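Local coordinates for protein putative dehydrogenase (Pseudarthrobacter phenanthrenivorans, PDB 6A3F) that oxidises levoglucosan to 3-dehydrolevoglucosan with NAD(+) as the hydride acceptor, working as a homotetramer of the Gfo/Idh/MocA family, at residues B[110-124]-B[136-150]. Residues are numbered along the deposited sequence; the frame is centred on the assembly and turned at random.
Sequences AIAAAEAGKHIICEK and MYDAVKDKNIVHMVA
Ile120 and Cys122 bond to the backbones of Val146, Met148 and Ala150 in a parallel ladder of four hydrogen bonds, with His147 and Val149 opposite them in register. The ladder joins strands 119-122 and 147-149, the last two of the Rossmann sheet, and helix 130-141 makes the right-handed crossover between them. His119 adds a side-chain rung at the start. Its ND1 accepts from Val146 N at 2.9 Å, almost straight (169°) and in the ring plane. CG of His119 stands beside its own backbone N, and chi2 of -74° turns the ND1 edge to the other strand.

Helices 110-115 and 136-141 run nearly parallel (10°) over one face of the sheet, the axes of the two segments 8.9 Å apart at closest approach. The alanines at 114 and 139 are consistent with this spacing. Ala114 CB sits 3.5 Å from Ala139 O and 3.8 Å from Val140 CG1. Ile145 CD1 reaches under this pair, 3.9 Å from Ala114 CA. It also lies 3.5 Å from Lys118 O, a buried carbonyl with no partner in the model. Met136 bends at its last torsion, and its CE methyl touches both Ala110 CB (3.7 Å) and Cys122 SG. On the other face Ile121 and Met148 lie side by side.

The exposed end is looser. Gly117 sits there in a Schellman turn. Lys143 folds back and its NZ donates to Ala139 O (3.0 Å), while its CE only brushes Ala114 O.

At the far end, Lys124 forms a salt bridge with Asp209. A water bridges Glu123 OE1 and Ala150 O. Apolar packing and the ladder thus fix the strands, whose C-terminal ends carry residues that bind NADH (Glu123, Lys124, Ala150) and, through Lys124, levoglucosan.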
ATOM      1  N   ALA B 110     -14.300  36.575 -19.125  1.00 28.79           N
ATOM      2  CA  ALA B 110     -14.242  36.987 -17.755  1.00 30.54           C
ATOM      3  C   ALA B 110     -14.263  38.518 -17.656  1.00 32.18           C
ATOM      4  O   ALA B 110     -14.915  39.076 -16.765  1.00 28.12           O
ATOM      5  CB  ALA B 110     -12.993  36.453 -17.105  1.00 25.72           C
ATOM      6  N   ILE B 111     -13.540  39.172 -18.551  1.00 32.67           N
ATOM      7  CA  ILE B 111     -13.448  40.628 -18.467  1.00 35.22           C
ATOM      8  C   ILE B 111     -14.833  41.240 -18.744  1.00 32.54           C
ATOM      9  O   ILE B 111     -15.214  42.158 -18.045  1.00 35.91           O
ATOM     10  CB  ILE B 111     -12.340  41.157 -19.391  1.00 36.14           C
ATOM     11  CG1 ILE B 111     -10.969  40.748 -18.837  1.00 34.90           C
ATOM     12  CG2 ILE B 111     -12.459  42.677 -19.583  1.00 36.58           C
ATOM     13  CD1 ILE B 111      -9.855  40.793 -19.841  1.00 37.36           C
ATOM     14  N   ALA B 112     -15.559  40.682 -19.716  1.00 29.96           N
ATOM     15  CA  ALA B 112     -16.919  41.093 -20.032  1.00 31.95           C
ATOM     16  C   ALA B 112     -17.854  40.848 -18.839  1.00 34.64           C
ATOM     17  O   ALA B 112     -18.652  41.750 -18.469  1.00 31.98           O
ATOM     18  CB  ALA B 112     -17.392  40.404 -21.290  1.00 30.66           C
ATOM     19  N   ALA B 113     -17.762  39.665 -18.213  1.00 31.32           N
ATOM     20  CA  ALA B 113     -18.528  39.378 -16.985  1.00 30.70           C
ATOM     21  C   ALA B 113     -18.146  40.330 -15.834  1.00 27.04           C
ATOM     22  O   ALA B 113     -19.003  40.790 -15.086  1.00 30.16           O
ATOM     23  CB  ALA B 113     -18.285  37.938 -16.575  1.00 31.96           C
ATOM     24  N   ALA B 114     -16.865  40.589 -15.630  1.00 28.52           N
ATOM     25  CA  ALA B 114     -16.445  41.530 -14.580  1.00 33.86           C
ATOM     26  C   ALA B 114     -17.083  42.917 -14.821  1.00 34.05           C
ATOM     27  O   ALA B 114     -17.588  43.544 -13.898  1.00 31.92           O
ATOM     28  CB  ALA B 114     -14.938  41.642 -14.544  1.00 36.02           C
ATOM     29  N   GLU B 115     -17.104  43.346 -16.064  1.00 33.71           N
ATOM     30  CA  GLU B 115     -17.628  44.713 -16.377  1.00 35.95           C
ATOM     31  C   GLU B 115     -19.154  44.715 -16.206  1.00 34.87           C
ATOM     32  O   GLU B 115     -19.719  45.736 -15.908  1.00 39.96           O
ATOM     33  CB  GLU B 115     -17.159  45.149 -17.774  1.00 35.81           C
ATOM     34  CG  GLU B 115     -15.714  45.626 -17.820  1.00 38.65           C
ATOM     35  CD  GLU B 115     -15.174  45.777 -19.237  1.00 46.07           C
ATOM     36  OE1 GLU B 115     -15.964  45.570 -20.191  1.00 50.65           O
ATOM     37  OE2 GLU B 115     -13.968  46.100 -19.398  1.00 41.57           O
ATOM     38  N   ALA B 116     -19.828  43.582 -16.374  1.00 36.24           N
ATOM     39  CA  ALA B 116     -21.260  43.479 -16.127  1.00 35.18           C
ATOM     40  C   ALA B 116     -21.562  43.209 -14.640  1.00 34.26           C
ATOM     41  O   ALA B 116     -22.713  43.000 -14.297  1.00 32.73           O
ATOM     42  CB  ALA B 116     -21.856  42.407 -17.003  1.00 32.19           C
ATOM     43  N   GLY B 117     -20.571  43.179 -13.757  1.00 33.66           N
ATOM     44  CA  GLY B 117     -20.818  43.041 -12.291  1.00 36.56           C
ATOM     45  C   GLY B 117     -21.201  41.618 -11.874  1.00 34.68           C
ATOM     46  O   GLY B 117     -21.874  41.422 -10.855  1.00 36.21           O
ATOM     47  N   LYS B 118     -20.774  40.608 -12.623  1.00 35.37           N
ATOM     48  CA  LYS B 118     -21.149  39.216 -12.309  1.00 37.06           C
ATOM     49  C   LYS B 118     -20.037  38.538 -11.487  1.00 33.56           C
ATOM     50  O   LYS B 118     -18.878  38.818 -11.635  1.00 29.79           O
ATOM     51  CB  LYS B 118     -21.493  38.507 -13.619  1.00 40.17           C
ATOM     52  CG  LYS B 118     -22.868  38.929 -14.144  1.00 39.91           C
ATOM     53  CD  LYS B 118     -23.154  38.584 -15.573  1.00 44.37           C
ATOM     54  CE  LYS B 118     -24.627  38.693 -15.936  1.00 47.02           C
ATOM     55  NZ  LYS B 118     -25.315  39.853 -15.307  1.00 43.90           N
ATOM     56  N   HIS B 119     -20.439  37.675 -10.572  1.00 31.03           N
ATOM     57  CA  HIS B 119     -19.482  36.822  -9.848  1.00 28.47           C
ATOM     58  C   HIS B 119     -18.997  35.734 -10.803  1.00 26.12           C
ATOM     59  O   HIS B 119     -19.776  35.231 -11.660  1.00 25.96           O
ATOM     60  CB  HIS B 119     -20.145  36.240  -8.592  1.00 27.78           C
ATOM     61  CG  HIS B 119     -20.751  37.253  -7.677  1.00 26.86           C
ATOM     62  ND1 HIS B 119     -19.990  38.096  -6.862  1.00 27.58           N
ATOM     63  CD2 HIS B 119     -22.044  37.550  -7.427  1.00 28.00           C
ATOM     64  CE1 HIS B 119     -20.803  38.876  -6.173  1.00 31.16           C
ATOM     65  NE2 HIS B 119     -22.068  38.548  -6.483  1.00 27.71           N
ATOM     66  N   ILE B 120     -17.726  35.376 -10.687  1.00 26.11           N
ATOM     67  CA  ILE B 120     -17.133  34.511 -11.732  1.00 26.18           C
ATOM     68  C   ILE B 120     -16.375  33.345 -11.086  1.00 24.85           C
ATOM     69  O   ILE B 120     -15.503  33.584 -10.250  1.00 25.35           O
ATOM     70  CB  ILE B 120     -16.176  35.290 -12.656  1.00 26.59           C
ATOM     71  CG1 ILE B 120     -16.817  36.561 -13.241  1.00 29.64           C
ATOM     72  CG2 ILE B 120     -15.629  34.360 -13.740  1.00 26.36           C
ATOM     73  CD1 ILE B 120     -15.804  37.637 -13.619  1.00 28.43           C
ATOM     74  N   ILE B 121     -16.647  32.142 -11.567  1.00 24.61           N
ATOM     75  CA  ILE B 121     -15.722  31.024 -11.397  1.00 24.27           C
ATOM     76  C   ILE B 121     -15.188  30.623 -12.773  1.00 24.33           C
ATOM     77  O   ILE B 121     -15.928  30.361 -13.668  1.00 23.60           O
ATOM     78  CB  ILE B 121     -16.329  29.826 -10.617  1.00 24.95           C
ATOM     79  CG1 ILE B 121     -15.293  28.709 -10.413  1.00 26.21           C
ATOM     80  CG2 ILE B 121     -17.579  29.280 -11.256  1.00 24.80           C
ATOM     81  CD1 ILE B 121     -15.644  27.776  -9.233  1.00 27.50           C
ATOM     82  N   CYS B 122     -13.870  30.549 -12.858  1.00 24.06           N
ATOM     83  CA  CYS B 122     -13.224  30.259 -14.085  1.00 23.96           C
ATOM     84  C   CYS B 122     -12.336  29.025 -13.955  1.00 24.51           C
ATOM     85  O   CYS B 122     -11.602  28.881 -12.994  1.00 23.55           O
ATOM     86  CB  CYS B 122     -12.420  31.477 -14.522  1.00 24.47           C
ATOM     87  SG  CYS B 122     -11.649  31.298 -16.146  1.00 25.40           S
ATOM     88  N   GLU B 123     -12.368  28.199 -14.982  1.00 24.25           N
ATOM     89  CA  GLU B 123     -11.433  27.051 -15.089  1.00 25.82           C
ATOM     90  C   GLU B 123      -9.983  27.512 -15.129  1.00 26.79           C
ATOM     91  O   GLU B 123      -9.645  28.640 -15.550  1.00 25.60           O
ATOM     92  CB  GLU B 123     -11.689  26.228 -16.344  1.00 25.33           C
ATOM     93  CG  GLU B 123     -12.514  25.000 -16.059  1.00 30.24           C
ATOM     94  CD  GLU B 123     -11.776  23.940 -15.242  1.00 28.85           C
ATOM     95  OE1 GLU B 123     -10.719  24.233 -14.663  1.00 25.61           O
ATOM     96  OE2 GLU B 123     -12.306  22.832 -15.159  1.00 34.28           O
ATOM     97  N   LYS B 124      -9.113  26.596 -14.734  1.00 22.97           N
ATOM     98  CA  LYS B 124      -7.695  26.819 -14.836  1.00 23.18           C
ATOM     99  C   LYS B 124      -7.138  26.295 -16.166  1.00 24.26           C
ATOM    100  O   LYS B 124      -7.838  25.542 -16.870  1.00 25.88           O
ATOM    101  CB  LYS B 124      -6.989  26.149 -13.653  1.00 23.33           C
ATOM    102  CG  LYS B 124      -7.525  24.790 -13.224  1.00 24.62           C
ATOM    103  CD  LYS B 124      -7.539  23.694 -14.263  1.00 23.92           C
ATOM    104  CE  LYS B 124      -6.192  23.336 -14.828  1.00 24.18           C
ATOM    105  NZ  LYS B 124      -6.297  22.321 -15.900  1.00 23.99           N
ATOM    106  N   MET B 136      -7.215  39.822 -16.703  1.00 30.90           N
ATOM    107  CA  MET B 136      -8.402  39.305 -15.958  1.00 29.85           C
ATOM    108  C   MET B 136      -8.375  39.769 -14.499  1.00 27.26           C
ATOM    109  O   MET B 136      -9.376  40.263 -13.907  1.00 28.23           O
ATOM    110  CB  MET B 136      -8.452  37.770 -16.034  1.00 29.26           C
ATOM    111  CG  MET B 136      -8.714  37.272 -17.426  1.00 28.06           C
ATOM    112  SD  MET B 136      -8.380  35.475 -17.630  1.00 27.95           S
ATOM    113  CE  MET B 136      -9.737  34.840 -16.638  1.00 30.26           C
ATOM    114  N   TYR B 137      -7.226  39.604 -13.907  1.00 25.29           N
ATOM    115  CA  TYR B 137      -7.065  40.043 -12.544  1.00 25.98           C
ATOM    116  C   TYR B 137      -7.391  41.548 -12.426  1.00 29.85           C
ATOM    117  O   TYR B 137      -8.173  41.973 -11.547  1.00 28.21           O
ATOM    118  CB  TYR B 137      -5.641  39.729 -12.119  1.00 24.63           C
ATOM    119  CG  TYR B 137      -5.294  40.279 -10.779  1.00 27.73           C
ATOM    120  CD1 TYR B 137      -6.073  39.958  -9.681  1.00 30.10           C
ATOM    121  CD2 TYR B 137      -4.207  41.118 -10.614  1.00 30.44           C
ATOM    122  CE1 TYR B 137      -5.773  40.462  -8.435  1.00 32.99           C
ATOM    123  CE2 TYR B 137      -3.906  41.641  -9.369  1.00 33.41           C
ATOM    124  CZ  TYR B 137      -4.684  41.297  -8.283  1.00 34.36           C
ATOM    125  OH  TYR B 137      -4.402  41.813  -7.051  1.00 42.76           O
ATOM    126  N   ASP B 138      -6.797  42.352 -13.337  1.00 29.18           N
ATOM    127  CA  ASP B 138      -7.048  43.820 -13.281  1.00 31.81           C
ATOM    128  C   ASP B 138      -8.543  44.145 -13.427  1.00 28.66           C
ATOM    129  O   ASP B 138      -9.064  45.035 -12.763  1.00 30.64           O
ATOM    130  CB  ASP B 138      -6.217  44.521 -14.333  1.00 32.45           C
ATOM    131  CG  ASP B 138      -4.766  44.615 -13.991  1.00 35.56           C
ATOM    132  OD1 ASP B 138      -4.353  44.460 -12.789  1.00 34.10           O
ATOM    133  OD2 ASP B 138      -4.005  44.857 -14.963  1.00 33.32           O
ATOM    134  N   ALA B 139      -9.261  43.385 -14.225  1.00 28.07           N
ATOM    135  CA  ALA B 139     -10.666  43.639 -14.441  1.00 29.14           C
ATOM    136  C   ALA B 139     -11.499  43.368 -13.186  1.00 34.30           C
ATOM    137  O   ALA B 139     -12.615  43.860 -13.098  1.00 32.68           O
ATOM    138  CB  ALA B 139     -11.148  42.786 -15.575  1.00 28.90           C
ATOM    139  N   VAL B 140     -11.047  42.482 -12.282  1.00 32.63           N
ATOM    140  CA  VAL B 140     -11.936  42.080 -11.183  1.00 33.59           C
ATOM    141  C   VAL B 140     -11.462  42.701  -9.882  1.00 32.89           C
ATOM    142  O   VAL B 140     -12.237  42.874  -8.953  1.00 34.73           O
ATOM    143  CB  VAL B 140     -12.008  40.550 -11.014  1.00 33.51           C
ATOM    144  CG1 VAL B 140     -12.439  39.861 -12.298  1.00 34.75           C
ATOM    145  CG2 VAL B 140     -10.700  39.983 -10.455  1.00 32.16           C
ATOM    146  N   LYS B 141     -10.193  42.973  -9.793  1.00 33.08           N
ATOM    147  CA  LYS B 141      -9.605  43.174  -8.491  1.00 38.33           C
ATOM    148  C   LYS B 141     -10.236  44.369  -7.768  1.00 41.61           C
ATOM    149  O   LYS B 141     -10.161  44.423  -6.560  1.00 42.67           O
ATOM    150  CB  LYS B 141      -8.088  43.323  -8.618  1.00 37.78           C
ATOM    151  CG  LYS B 141      -7.581  44.667  -9.094  1.00 37.19           C
ATOM    152  CD  LYS B 141      -6.130  44.681  -9.480  1.00 39.66           C
ATOM    153  CE  LYS B 141      -5.759  45.980 -10.175  1.00 45.07           C
ATOM    154  NZ  LYS B 141      -4.293  46.118 -10.330  1.00 50.03           N
ATOM    155  N   ASP B 142     -10.833  45.320  -8.488  1.00 45.16           N
ATOM    156  CA  ASP B 142     -11.385  46.505  -7.865  1.00 46.83           C
ATOM    157  C   ASP B 142     -12.874  46.490  -7.829  1.00 47.65           C
ATOM    158  O   ASP B 142     -13.462  47.413  -7.298  1.00 48.53           O
ATOM    159  CB  ASP B 142     -10.922  47.731  -8.631  1.00 49.16           C
ATOM    160  CG  ASP B 142      -9.432  47.750  -8.787  1.00 60.23           C
ATOM    161  OD1 ASP B 142      -8.743  47.710  -7.733  1.00 59.96           O
ATOM    162  OD2 ASP B 142      -8.952  47.763  -9.950  1.00 68.47           O
ATOM    163  N   LYS B 143     -13.502  45.464  -8.394  1.00 47.59           N
ATOM    164  CA  LYS B 143     -14.972  45.366  -8.402  1.00 43.94           C
ATOM    165  C   LYS B 143     -15.441  44.733  -7.092  1.00 47.73           C
ATOM    166  O   LYS B 143     -14.635  44.145  -6.354  1.00 45.80           O
ATOM    167  CB  LYS B 143     -15.471  44.527  -9.576  1.00 43.98           C
ATOM    168  CG  LYS B 143     -15.089  45.021 -10.963  1.00 46.54           C
ATOM    169  CD  LYS B 143     -15.676  46.350 -11.337  1.00 48.04           C
ATOM    170  CE  LYS B 143     -15.556  46.610 -12.824  1.00 49.47           C
ATOM    171  NZ  LYS B 143     -14.163  46.408 -13.286  1.00 46.83           N
ATOM    172  N   ASN B 144     -16.736  44.825  -6.835  1.00 44.69           N
ATOM    173  CA  ASN B 144     -17.320  44.199  -5.655  1.00 47.92           C
ATOM    174  C   ASN B 144     -17.920  42.839  -6.062  1.00 44.62           C
ATOM    175  O   ASN B 144     -19.165  42.585  -5.986  1.00 39.02           O
ATOM    176  CB  ASN B 144     -18.322  45.145  -4.995  1.00 52.31           C
ATOM    177  CG  ASN B 144     -18.865  44.594  -3.692  1.00 64.43           C
ATOM    178  OD1 ASN B 144     -18.136  43.958  -2.929  1.00 73.01           O
ATOM    179  ND2 ASN B 144     -20.144  44.826  -3.434  1.00 66.48           N
ATOM    180  N   ILE B 145     -17.046  41.958  -6.537  1.00 33.25           N
ATOM    181  CA  ILE B 145     -17.528  40.666  -7.032  1.00 32.50           C
ATOM    182  C   ILE B 145     -16.601  39.571  -6.512  1.00 29.84           C
ATOM    183  O   ILE B 145     -15.441  39.835  -6.168  1.00 31.40           O
ATOM    184  CB  ILE B 145     -17.596  40.653  -8.567  1.00 34.60           C
ATOM    185  CG1 ILE B 145     -16.216  40.865  -9.198  1.00 34.18           C
ATOM    186  CG2 ILE B 145     -18.609  41.669  -9.047  1.00 39.43           C
ATOM    187  CD1 ILE B 145     -16.209  40.960 -10.704  1.00 32.36           C
ATOM    188  N   VAL B 146     -17.138  38.364  -6.451  1.00 26.84           N
ATOM    189  CA  VAL B 146     -16.371  37.226  -6.024  1.00 26.79           C
ATOM    190  C   VAL B 146     -15.801  36.586  -7.283  1.00 26.76           C
ATOM    191  O   VAL B 146     -16.557  36.338  -8.260  1.00 28.35           O
ATOM    192  CB  VAL B 146     -17.245  36.231  -5.245  1.00 26.78           C
ATOM    193  CG1 VAL B 146     -16.439  34.973  -4.899  1.00 26.43           C
ATOM    194  CG2 VAL B 146     -17.820  36.881  -3.997  1.00 27.71           C
ATOM    195  N   HIS B 147     -14.507  36.372  -7.281  1.00 25.98           N
ATOM    196  CA  HIS B 147     -13.844  35.728  -8.396  1.00 24.34           C
ATOM    197  C   HIS B 147     -13.041  34.522  -7.890  1.00 24.37           C
ATOM    198  O   HIS B 147     -12.286  34.635  -6.903  1.00 24.77           O
ATOM    199  CB  HIS B 147     -12.937  36.719  -9.151  1.00 26.91           C
ATOM    200  CG  HIS B 147     -12.104  37.599  -8.288  1.00 24.16           C
ATOM    201  ND1 HIS B 147     -10.796  37.323  -8.021  1.00 23.75           N
ATOM    202  CD2 HIS B 147     -12.392  38.768  -7.669  1.00 25.56           C
ATOM    203  CE1 HIS B 147     -10.305  38.276  -7.256  1.00 26.81           C
ATOM    204  NE2 HIS B 147     -11.271  39.186  -7.039  1.00 24.51           N
ATOM    205  N   MET B 148     -13.145  33.417  -8.628  1.00 23.24           N
ATOM    206  CA  MET B 148     -12.526  32.143  -8.183  1.00 23.53           C
ATOM    207  C   MET B 148     -11.954  31.393  -9.382  1.00 22.10           C
ATOM    208  O   MET B 148     -12.574  31.329 -10.451  1.00 24.39           O
ATOM    209  CB  MET B 148     -13.574  31.278  -7.478  1.00 24.57           C
ATOM    210  CG  MET B 148     -13.000  30.169  -6.607  1.00 23.97           C
ATOM    211  SD  MET B 148     -14.285  29.239  -5.787  1.00 24.27           S
ATOM    212  CE  MET B 148     -13.296  28.272  -4.634  1.00 25.87           C
ATOM    213  N   VAL B 149     -10.764  30.813  -9.204  1.00 22.37           N
ATOM    214  CA  VAL B 149     -10.198  29.913 -10.233  1.00 23.70           C
ATOM    215  C   VAL B 149     -10.317  28.459  -9.720  1.00 25.07           C
ATOM    216  O   VAL B 149     -10.156  28.228  -8.523  1.00 23.45           O
ATOM    217  CB  VAL B 149      -8.758  30.298 -10.627  1.00 23.18           C
ATOM    218  CG1 VAL B 149      -7.780  30.255  -9.480  1.00 24.84           C
ATOM    219  CG2 VAL B 149      -8.266  29.478 -11.798  1.00 24.14           C
ATOM    220  N   ALA B 150     -10.629  27.525 -10.608  1.00 22.44           N
ATOM    221  CA  ALA B 150     -11.114  26.157 -10.227  1.00 22.10           C
ATOM    222  C   ALA B 150      -9.940  25.213  -9.940  1.00 21.42           C
ATOM    223  O   ALA B 150      -9.826  24.174 -10.648  1.00 21.30           O
ATOM    224  CB  ALA B 150     -11.969  25.591 -11.341  1.00 24.47           C
TER
HETATM  225  O   HOH W   1     -10.203  22.444 -12.680  1.00 29.89           O